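Local coordinates for protein organophosphorus hydrolase (Pseudomonas pseudoalcaligenes, PDB 4LE6) that probably hydrolyses organophosphate triesters at a two-zinc centre held in a metallo-beta-lactamase fold, at residues L243-G246 against D247-L250; Q271-Q274 against S275-R278; L115-V118 against Q119-L122. All coordinates share one frame; numbering follows the deposited sequence.

Interaction 1: residues L243-G246 against D247-L250; sequences LVWG and DILL. With ZN (zinc ion), chain J; ZN (zinc ion), chain K.
I248 lies with its side chain over one face of the W245 indole, crossing it at about a right angle. Its CB stands 3.6 Å from the centroid of the five-membered ring and only 11° off the ring normal, a well-centred CH-pi contact, while I248 CG1 slides along the same face to 3.4 Å from W245 CG. The indole can be met in this way because W245 CG sits between its own backbone N and carbonyl carbon (chi1 78°), which brings the ring beside the turn that follows. L249 comes next, approaching obliquely near the far end of the six-membered ring, where its CG is 3.9 Å from W245 CZ2. I279 and L280 of helix 269-286 also touch the tryptophan.

Three polar atoms of this buried turn, W245 NE1, G246 O and L249 O, share one water. It accepts from W245 NE1 at 3.1 Å and donates to G246 O at 2.7 Å and to L249 O at 2.8 Å, so three groups grip it and two backbone carbonyls on either side of D247 and I248 are tied to the indole. G246 makes the bend with a positive phi (78°), where a CB would collide with D247 N.

Immediately after the glycine, D247 places its carboxylate on the metals: OD2 lies 2.2 Å from one zinc and 2.1 Å from the other, and a water bridges the same pair. H139, H141, D143, H144, H226 and H294 complete the two sites, the histidine-rich dinuclear centre of the metallo-beta-lactamase superfamily. The CH-pi contact and the shared water thus hold W245 against the turn 246-249, and a single carboxylate oxygen shared by both zincs joins that framework directly to the metal centre.

Interaction 2: residues Q271-Q274 against S275-R278; sequences QARQ and SRQR
R276 folds its guanidinium back along the alpha-helix 269-286, laying one face over the backbone of the preceding turn. NH1 is 3.6 Å from R273 CA and 3.8 Å from R273 CB, and A272 O lies above the same group, displaced toward its rim. The chain leaves with R276 CG anti to the backbone N (chi1 174°) and then bends at chi3, which turns the flat end back across the R273 position. The contact is a charged plane resting on carbon and near a carbonyl oxygen.

Beneath these side chains runs the regular i to i+4 ladder. S275 N donates to Q271 O at 2.9 Å in a nearly straight bond of 176°, and R276 N reaches A272 O at 2.8 Å, so the carbonyl over which the guanidinium lies is already bonded to R276's own amide. Q277 N to R273 O and R278 N to Q274 O continue the series. Further along, Q277 bends at chi2 and sets its CG 3.3 Å from R273 O.

A second shell holds the side chains in place. R276 NE donates to P259 O, and V262 of the short strand 262-263 touches both R273 and R276. R273 sends its own guanidinium to D270 in a salt bridge, which probably softens the like charge of R276, whose NH1 is 5.7 Å from R273 NE. S275, buried, uses its hydroxyl toward P224 O in the loop that follows strand 218-222. A water links the surface glutamine to that serine: it donates to Q274 OE1 at 2.6 Å and, weakly, to S275 OG at 3.3 Å.

Interaction 3: residues L115-V118 against Q119-L122; sequences LGVV and QTNL
V118 O takes the amide of L122 at 2.7 Å, the shortest direct hydrogen bond between 115-118 and 119-122, though a bent one with an N-H...O angle of 147°. One residue earlier, V117 O accepts from N121 N at 2.9 Å and much straighter, at 167°. Together they set the first turn of helix 118-124 onto the loop before it.

Side chains follow the same step. V117 CG1 rests 3.5 Å from N121 ND2 and 3.9 Å from T120 CB, crossing both residues obliquely. With N121 CG beside its own backbone N (chi1 -75°), the amide turns back over the start of the helix, and its polar ends are taken by backbone groups of the same chain: OD1 accepts from G36 N, ND2 donates to Y51 O. A water joins G116 O to T120 OG1, 2.6 Å from each, closing the loop's exit onto the helix.

The loop side is gripped from strand 45-57, where D52 OD1 accepts from V118 N, the first helical residue, and OD2 also takes G116 N from the loop. A carboxylate at the beginning of a helix would probably be favoured by the helix dipole. The helix start is therefore held through its backbone polar groups, while V118 and N121 pack on L50 of strand 45-57.

Interactions 1 and 2 touch, their centres about 11 Å apart. R276 NH2 comes within 2.9 Å of I248 O, a probable hydrogen bond, and R276 CD packs at 3.9 Å on L249 CB, so the helix arginine probably bonds to, and packs on, the turn that carries the zinc-bridging D247. Interaction 3 stands apart: its centre is about 19 Å from that of interaction 1 and about 30 Å from that of interaction 2, which lies on the opposite side of the chain's centre. The two outer contacts lie at a similar remove from the metals, the A272 side chain about 10 Å and the V118 side chain about 11 Å from a bound zinc. Interaction 1 alone supplies a ligand.

Interaction 1: residues L243-G246 against D247-L250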
ATOM      1  N   LEU A 243       3.184 -12.327 -12.738  1.00 21.39           N
ATOM      2  CA  LEU A 243       4.146 -13.344 -12.357  1.00 22.26           C
ATOM      3  C   LEU A 243       4.179 -13.416 -10.840  1.00 21.13           C
ATOM      4  O   LEU A 243       4.579 -12.463 -10.174  1.00 21.45           O
ATOM      5  CB  LEU A 243       5.531 -13.008 -12.899  1.00 21.10           C
ATOM      6  CG  LEU A 243       6.585 -14.080 -12.631  1.00 26.52           C
ATOM      7  CD1 LEU A 243       6.390 -15.280 -13.554  1.00 32.78           C
ATOM      8  CD2 LEU A 243       7.975 -13.480 -12.796  1.00 25.86           C
ATOM      9  N   VAL A 244       3.724 -14.542 -10.303  1.00 19.56           N
ATOM     10  CA  VAL A 244       3.777 -14.779  -8.872  1.00 20.57           C
ATOM     11  C   VAL A 244       5.122 -15.420  -8.651  1.00 22.16           C
ATOM     12  O   VAL A 244       5.305 -16.610  -8.955  1.00 24.86           O
ATOM     13  CB  VAL A 244       2.662 -15.695  -8.389  1.00 21.17           C
ATOM     14  CG1 VAL A 244       2.714 -15.820  -6.860  1.00 18.63           C
ATOM     15  CG2 VAL A 244       1.330 -15.149  -8.866  1.00 23.10           C
ATOM     16  N   TRP A 245       6.071 -14.633  -8.143  1.00 21.91           N
ATOM     17  CA  TRP A 245       7.472 -14.970  -8.419  1.00 23.61           C
ATOM     18  C   TRP A 245       8.187 -15.700  -7.300  1.00 22.92           C
ATOM     19  O   TRP A 245       9.281 -16.208  -7.499  1.00 22.85           O
ATOM     20  CB  TRP A 245       8.280 -13.764  -8.953  1.00 24.06           C
ATOM     21  CG  TRP A 245       8.745 -12.714  -7.982  1.00 24.22           C
ATOM     22  CD1 TRP A 245       8.628 -12.710  -6.621  1.00 25.66           C
ATOM     23  CD2 TRP A 245       9.408 -11.489  -8.331  1.00 23.00           C
ATOM     24  NE1 TRP A 245       9.193 -11.560  -6.104  1.00 25.78           N
ATOM     25  CE2 TRP A 245       9.672 -10.800  -7.134  1.00 21.89           C
ATOM     26  CE3 TRP A 245       9.809 -10.916  -9.545  1.00 25.82           C
ATOM     27  CZ2 TRP A 245      10.319  -9.564  -7.113  1.00 24.46           C
ATOM     28  CZ3 TRP A 245      10.456  -9.693  -9.521  1.00 25.87           C
ATOM     29  CH2 TRP A 245      10.702  -9.029  -8.312  1.00 26.79           C
ATOM     30  N   GLY A 246       7.557 -15.776  -6.131  1.00 18.32           N
ATOM     31  CA  GLY A 246       8.151 -16.448  -5.003  1.00 18.58           C
ATOM     32  C   GLY A 246       9.214 -15.571  -4.354  1.00 19.68           C
ATOM     33  O   GLY A 246       8.992 -14.389  -4.085  1.00 22.31           O
ATOM     34  N   ASP A 247      10.370 -16.169  -4.105  1.00 19.50           N
ATOM     35  CA  ASP A 247      11.454 -15.548  -3.367  1.00 21.13           C
ATOM     36  C   ASP A 247      12.603 -15.057  -4.268  1.00 24.20           C
ATOM     37  O   ASP A 247      13.779 -15.152  -3.898  1.00 22.85           O
ATOM     38  CB  ASP A 247      11.965 -16.537  -2.316  1.00 20.82           C
ATOM     39  CG  ASP A 247      11.031 -16.650  -1.120  1.00 22.96           C
ATOM     40  OD1 ASP A 247       9.870 -16.204  -1.229  1.00 20.02           O
ATOM     41  OD2 ASP A 247      11.458 -17.193  -0.077  1.00 20.55           O
ATOM     42  N   ILE A 248      12.255 -14.514  -5.432  1.00 23.90           N
ATOM     43  CA  ILE A 248      13.221 -13.830  -6.308  1.00 25.24           C
ATOM     44  C   ILE A 248      14.025 -12.797  -5.538  1.00 26.17           C
ATOM     45  O   ILE A 248      15.211 -12.596  -5.779  1.00 26.42           O
ATOM     46  CB  ILE A 248      12.487 -13.093  -7.459  1.00 26.70           C
ATOM     47  CG1 ILE A 248      11.785 -14.105  -8.361  1.00 28.59           C
ATOM     48  CG2 ILE A 248      13.451 -12.194  -8.267  1.00 27.34           C
ATOM     49  CD1 ILE A 248      12.700 -15.237  -8.878  1.00 30.79           C
ATOM     50  N   LEU A 249      13.381 -12.129  -4.597  1.00 24.98           N
ATOM     51  CA  LEU A 249      14.137 -11.294  -3.695  1.00 28.22           C
ATOM     52  C   LEU A 249      13.402 -11.166  -2.389  1.00 25.24           C
ATOM     53  O   LEU A 249      12.201 -11.411  -2.296  1.00 24.26           O
ATOM     54  CB  LEU A 249      14.479  -9.933  -4.303  1.00 32.36           C
ATOM     55  CG  LEU A 249      13.369  -8.975  -4.721  1.00 31.63           C
ATOM     56  CD1 LEU A 249      12.989  -8.039  -3.570  1.00 27.53           C
ATOM     57  CD2 LEU A 249      13.843  -8.181  -5.925  1.00 29.88           C
ATOM     58  N   LEU A 250      14.180 -10.825  -1.384  1.00 23.08           N
ATOM     59  CA  LEU A 250      13.757 -10.842  -0.006  1.00 29.86           C
ATOM     60  C   LEU A 250      13.646  -9.444   0.589  1.00 29.31           C
ATOM     61  O   LEU A 250      12.958  -9.263   1.582  1.00 27.96           O
ATOM     62  CB  LEU A 250      14.789 -11.619   0.794  1.00 38.16           C
ATOM     63  CG  LEU A 250      14.219 -12.583   1.823  1.00 52.75           C
ATOM     64  CD1 LEU A 250      14.139 -13.991   1.233  1.00 53.28           C
ATOM     65  CD2 LEU A 250      15.096 -12.522   3.050  1.00 64.60           C
TER
HETATM   66 ZN    ZN J 405      12.355 -19.139   0.583  1.00 24.94          ZN
HETATM   67 ZN    ZN K 406      10.136 -17.152   1.603  1.00 20.50          ZN
HETATM   68  O   HOH W   1       9.628 -12.012  -3.061  1.00 25.19           O
HETATM   69  O   HOH W   2      11.329 -18.357   2.282  1.00 14.52           O

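Interaction 2: residues Q271-Q274 against S275-R278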
ATOM      1  N   GLN A 271      23.454 -18.691  -8.375  1.00 29.90           N
ATOM      2  CA  GLN A 271      22.325 -19.060  -9.216  1.00 29.15           C
ATOM      3  C   GLN A 271      21.086 -18.208  -8.897  1.00 27.79           C
ATOM      4  O   GLN A 271      20.403 -17.697  -9.802  1.00 27.36           O
ATOM      5  CB  GLN A 271      22.016 -20.543  -9.037  1.00 29.28           C
ATOM      6  CG  GLN A 271      20.959 -21.034  -9.992  1.00 29.19           C
ATOM      7  CD  GLN A 271      20.740 -22.529  -9.914  1.00 32.93           C
ATOM      8  OE1 GLN A 271      20.685 -23.104  -8.828  1.00 36.92           O
ATOM      9  NE2 GLN A 271      20.608 -23.168 -11.069  1.00 31.46           N
ATOM     10  N   ALA A 272      20.776 -18.064  -7.611  1.00 27.25           N
ATOM     11  CA  ALA A 272      19.646 -17.218  -7.203  1.00 26.43           C
ATOM     12  C   ALA A 272      19.817 -15.810  -7.769  1.00 26.02           C
ATOM     13  O   ALA A 272      18.870 -15.201  -8.267  1.00 25.86           O
ATOM     14  CB  ALA A 272      19.541 -17.158  -5.688  1.00 29.91           C
ATOM     15  N   ARG A 273      21.045 -15.303  -7.716  1.00 27.13           N
ATOM     16  CA  ARG A 273      21.340 -13.970  -8.252  1.00 28.36           C
ATOM     17  C   ARG A 273      21.149 -13.897  -9.776  1.00 30.41           C
ATOM     18  O   ARG A 273      20.555 -12.941 -10.290  1.00 27.61           O
ATOM     19  CB  ARG A 273      22.765 -13.553  -7.858  1.00 29.64           C
ATOM     20  CG  ARG A 273      23.355 -12.442  -8.701  1.00 37.06           C
ATOM     21  CD  ARG A 273      24.538 -11.778  -8.010  1.00 46.11           C
ATOM     22  NE  ARG A 273      25.542 -12.700  -7.482  1.00 57.02           N
ATOM     23  CZ  ARG A 273      26.365 -13.438  -8.221  1.00 66.79           C
ATOM     24  NH1 ARG A 273      26.302 -13.404  -9.545  1.00 70.91           N
ATOM     25  NH2 ARG A 273      27.245 -14.232  -7.628  1.00 69.67           N
ATOM     26  N   GLN A 274      21.659 -14.898 -10.500  1.00 29.38           N
ATOM     27  CA  GLN A 274      21.414 -14.980 -11.950  1.00 28.96           C
ATOM     28  C   GLN A 274      19.910 -15.000 -12.317  1.00 27.38           C
ATOM     29  O   GLN A 274      19.418 -14.234 -13.196  1.00 27.16           O
ATOM     30  CB  GLN A 274      22.104 -16.219 -12.524  1.00 33.54           C
ATOM     31  CG  GLN A 274      22.062 -16.302 -14.050  1.00 37.76           C
ATOM     32  CD  GLN A 274      22.654 -17.606 -14.601  1.00 47.17           C
ATOM     33  OE1 GLN A 274      22.717 -18.619 -13.904  1.00 56.89           O
ATOM     34  NE2 GLN A 274      23.074 -17.582 -15.861  1.00 44.32           N
ATOM     35  N   SER A 275      19.164 -15.853 -11.627  1.00 29.40           N
ATOM     36  CA  SER A 275      17.715 -15.910 -11.842  1.00 33.27           C
ATOM     37  C   SER A 275      17.053 -14.572 -11.508  1.00 32.59           C
ATOM     38  O   SER A 275      16.178 -14.096 -12.239  1.00 32.56           O
ATOM     39  CB  SER A 275      17.106 -17.011 -10.986  1.00 34.82           C
ATOM     40  OG  SER A 275      17.717 -18.237 -11.314  1.00 33.46           O
ATOM     41  N   ARG A 276      17.468 -13.954 -10.410  1.00 31.68           N
ATOM     42  CA  ARG A 276      16.923 -12.634 -10.059  1.00 28.83           C
ATOM     43  C   ARG A 276      17.198 -11.586 -11.157  1.00 27.70           C
ATOM     44  O   ARG A 276      16.283 -10.878 -11.599  1.00 27.25           O
ATOM     45  CB  ARG A 276      17.492 -12.151  -8.731  1.00 29.04           C
ATOM     46  CG  ARG A 276      17.085 -10.710  -8.373  1.00 26.36           C
ATOM     47  CD  ARG A 276      17.350 -10.385  -6.904  1.00 25.85           C
ATOM     48  NE  ARG A 276      18.713 -10.725  -6.491  1.00 28.74           N
ATOM     49  CZ  ARG A 276      19.043 -11.799  -5.781  1.00 27.59           C
ATOM     50  NH1 ARG A 276      20.305 -12.012  -5.465  1.00 31.40           N
ATOM     51  NH2 ARG A 276      18.130 -12.670  -5.388  1.00 24.02           N
ATOM     52  N   GLN A 277      18.449 -11.493 -11.604  1.00 27.97           N
ATOM     53  CA  GLN A 277      18.793 -10.554 -12.683  1.00 30.60           C
ATOM     54  C   GLN A 277      17.925 -10.779 -13.924  1.00 30.93           C
ATOM     55  O   GLN A 277      17.346  -9.824 -14.499  1.00 29.58           O
ATOM     56  CB  GLN A 277      20.262 -10.692 -13.044  1.00 32.71           C
ATOM     57  CG  GLN A 277      21.196 -10.145 -11.972  1.00 35.20           C
ATOM     58  CD  GLN A 277      21.378  -8.629 -12.043  1.00 42.49           C
ATOM     59  OE1 GLN A 277      20.599  -7.915 -12.683  1.00 42.57           O
ATOM     60  NE2 GLN A 277      22.417  -8.133 -11.379  1.00 46.85           N
ATOM     61  N   ARG A 278      17.798 -12.046 -14.319  1.00 30.09           N
ATOM     62  CA  ARG A 278      17.013 -12.379 -15.503  0.74 29.73           C
ATOM     63  C   ARG A 278      15.535 -12.030 -15.341  1.00 27.27           C
ATOM     64  O   ARG A 278      14.914 -11.407 -16.234  1.00 25.76           O
ATOM     65  CB  ARG A 278      17.151 -13.863 -15.821  0.74 31.69           C
ATOM     66  CG  ARG A 278      16.299 -14.322 -16.980  0.74 33.16           C
ATOM     67  CD  ARG A 278      16.744 -15.689 -17.477  0.74 35.03           C
ATOM     68  NE  ARG A 278      16.584 -16.716 -16.444  0.74 33.83           N
ATOM     69  CZ  ARG A 278      15.449 -17.355 -16.186  0.74 32.10           C
ATOM     70  NH1 ARG A 278      15.413 -18.273 -15.231  0.74 35.32           N
ATOM     71  NH2 ARG A 278      14.348 -17.088 -16.874  0.74 28.65           N
TER
HETATM   72  O   HOH W   3      20.274 -19.295 -13.165  1.00 51.23           O

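Interaction 3: residues L115-V118 against Q119-L122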
ATOM      1  N   LEU A 115       3.092 -15.088  12.304  1.00 24.66           N
ATOM      2  CA  LEU A 115       2.777 -15.608  10.984  1.00 25.25           C
ATOM      3  C   LEU A 115       1.609 -16.591  11.095  1.00 23.11           C
ATOM      4  O   LEU A 115       1.107 -16.818  12.194  1.00 21.43           O
ATOM      5  CB  LEU A 115       4.002 -16.296  10.415  1.00 26.17           C
ATOM      6  CG  LEU A 115       5.064 -15.340   9.888  1.00 26.83           C
ATOM      7  CD1 LEU A 115       6.344 -16.091   9.669  1.00 27.30           C
ATOM      8  CD2 LEU A 115       4.601 -14.684   8.586  1.00 25.75           C
ATOM      9  N   GLY A 116       1.169 -17.146   9.970  1.00 23.04           N
ATOM     10  CA  GLY A 116       0.099 -18.145   9.962  1.00 25.34           C
ATOM     11  C   GLY A 116      -1.315 -17.626   9.697  1.00 24.39           C
ATOM     12  O   GLY A 116      -2.291 -18.306  10.012  1.00 24.23           O
ATOM     13  N   VAL A 117      -1.433 -16.445   9.088  1.00 19.58           N
ATOM     14  CA  VAL A 117      -2.730 -15.773   8.944  1.00 20.11           C
ATOM     15  C   VAL A 117      -3.334 -15.875   7.541  1.00 23.77           C
ATOM     16  O   VAL A 117      -4.433 -15.383   7.305  1.00 22.58           O
ATOM     17  CB  VAL A 117      -2.613 -14.260   9.358  1.00 26.86           C
ATOM     18  CG1 VAL A 117      -3.973 -13.668   9.690  1.00 30.61           C
ATOM     19  CG2 VAL A 117      -1.706 -14.114  10.581  1.00 33.05           C
ATOM     20  N   VAL A 118      -2.631 -16.516   6.611  1.00 24.39           N
ATOM     21  CA  VAL A 118      -3.135 -16.639   5.251  1.00 20.72           C
ATOM     22  C   VAL A 118      -4.537 -17.248   5.189  1.00 17.20           C
ATOM     23  O   VAL A 118      -5.406 -16.716   4.489  1.00 16.92           O
ATOM     24  CB  VAL A 118      -2.188 -17.464   4.341  1.00 26.31           C
ATOM     25  CG1 VAL A 118      -2.900 -17.925   3.072  1.00 26.91           C
ATOM     26  CG2 VAL A 118      -0.974 -16.641   3.979  1.00 26.77           C
ATOM     27  N   GLN A 119      -4.769 -18.361   5.874  1.00 18.49           N
ATOM     28  CA  GLN A 119      -6.072 -19.013   5.738  1.00 18.47           C
ATOM     29  C   GLN A 119      -7.174 -18.099   6.318  1.00 19.97           C
ATOM     30  O   GLN A 119      -8.288 -17.975   5.756  1.00 21.28           O
ATOM     31  CB  GLN A 119      -6.093 -20.390   6.403  1.00 19.72           C
ATOM     32  CG  GLN A 119      -7.301 -21.236   5.975  1.00 21.25           C
ATOM     33  CD  GLN A 119      -7.404 -22.561   6.699  1.00 23.08           C
ATOM     34  OE1 GLN A 119      -8.495 -22.986   7.084  1.00 27.47           O
ATOM     35  NE2 GLN A 119      -6.273 -23.219   6.900  1.00 24.55           N
ATOM     36  N   THR A 120      -6.830 -17.410   7.401  1.00 22.32           N
ATOM     37  CA  THR A 120      -7.767 -16.493   8.063  1.00 25.26           C
ATOM     38  C   THR A 120      -8.139 -15.366   7.099  1.00 23.73           C
ATOM     39  O   THR A 120      -9.321 -15.044   6.906  1.00 22.45           O
ATOM     40  CB  THR A 120      -7.157 -15.901   9.349  1.00 24.02           C
ATOM     41  OG1 THR A 120      -6.900 -16.963  10.277  1.00 26.33           O
ATOM     42  CG2 THR A 120      -8.094 -14.854  10.013  1.00 23.30           C
ATOM     43  N   ASN A 121      -7.127 -14.812   6.442  1.00 22.28           N
ATOM     44  CA  ASN A 121      -7.376 -13.780   5.453  1.00 22.00           C
ATOM     45  C   ASN A 121      -8.079 -14.316   4.213  1.00 22.10           C
ATOM     46  O   ASN A 121      -8.853 -13.603   3.573  1.00 21.22           O
ATOM     47  CB  ASN A 121      -6.082 -13.060   5.088  1.00 23.42           C
ATOM     48  CG  ASN A 121      -5.640 -12.102   6.184  1.00 24.99           C
ATOM     49  OD1 ASN A 121      -6.462 -11.373   6.753  1.00 20.57           O
ATOM     50  ND2 ASN A 121      -4.363 -12.132   6.518  1.00 25.73           N
ATOM     51  N   LEU A 122      -7.825 -15.574   3.872  1.00 22.88           N
ATOM     52  CA  LEU A 122      -8.520 -16.187   2.754  1.00 20.37           C
ATOM     53  C   LEU A 122     -10.011 -16.177   3.068  1.00 19.92           C
ATOM     54  O   LEU A 122     -10.848 -15.805   2.233  1.00 20.20           O
ATOM     55  CB  LEU A 122      -8.042 -17.615   2.520  1.00 24.09           C
ATOM     56  CG  LEU A 122      -8.682 -18.304   1.318  1.00 24.75           C
ATOM     57  CD1 LEU A 122      -7.632 -19.114   0.537  1.00 22.08           C
ATOM     58  CD2 LEU A 122      -9.852 -19.191   1.760  1.00 28.07           C
TER
HETATM   59  O   HOH W   4      -4.856 -18.441   9.489  1.00 19.12           O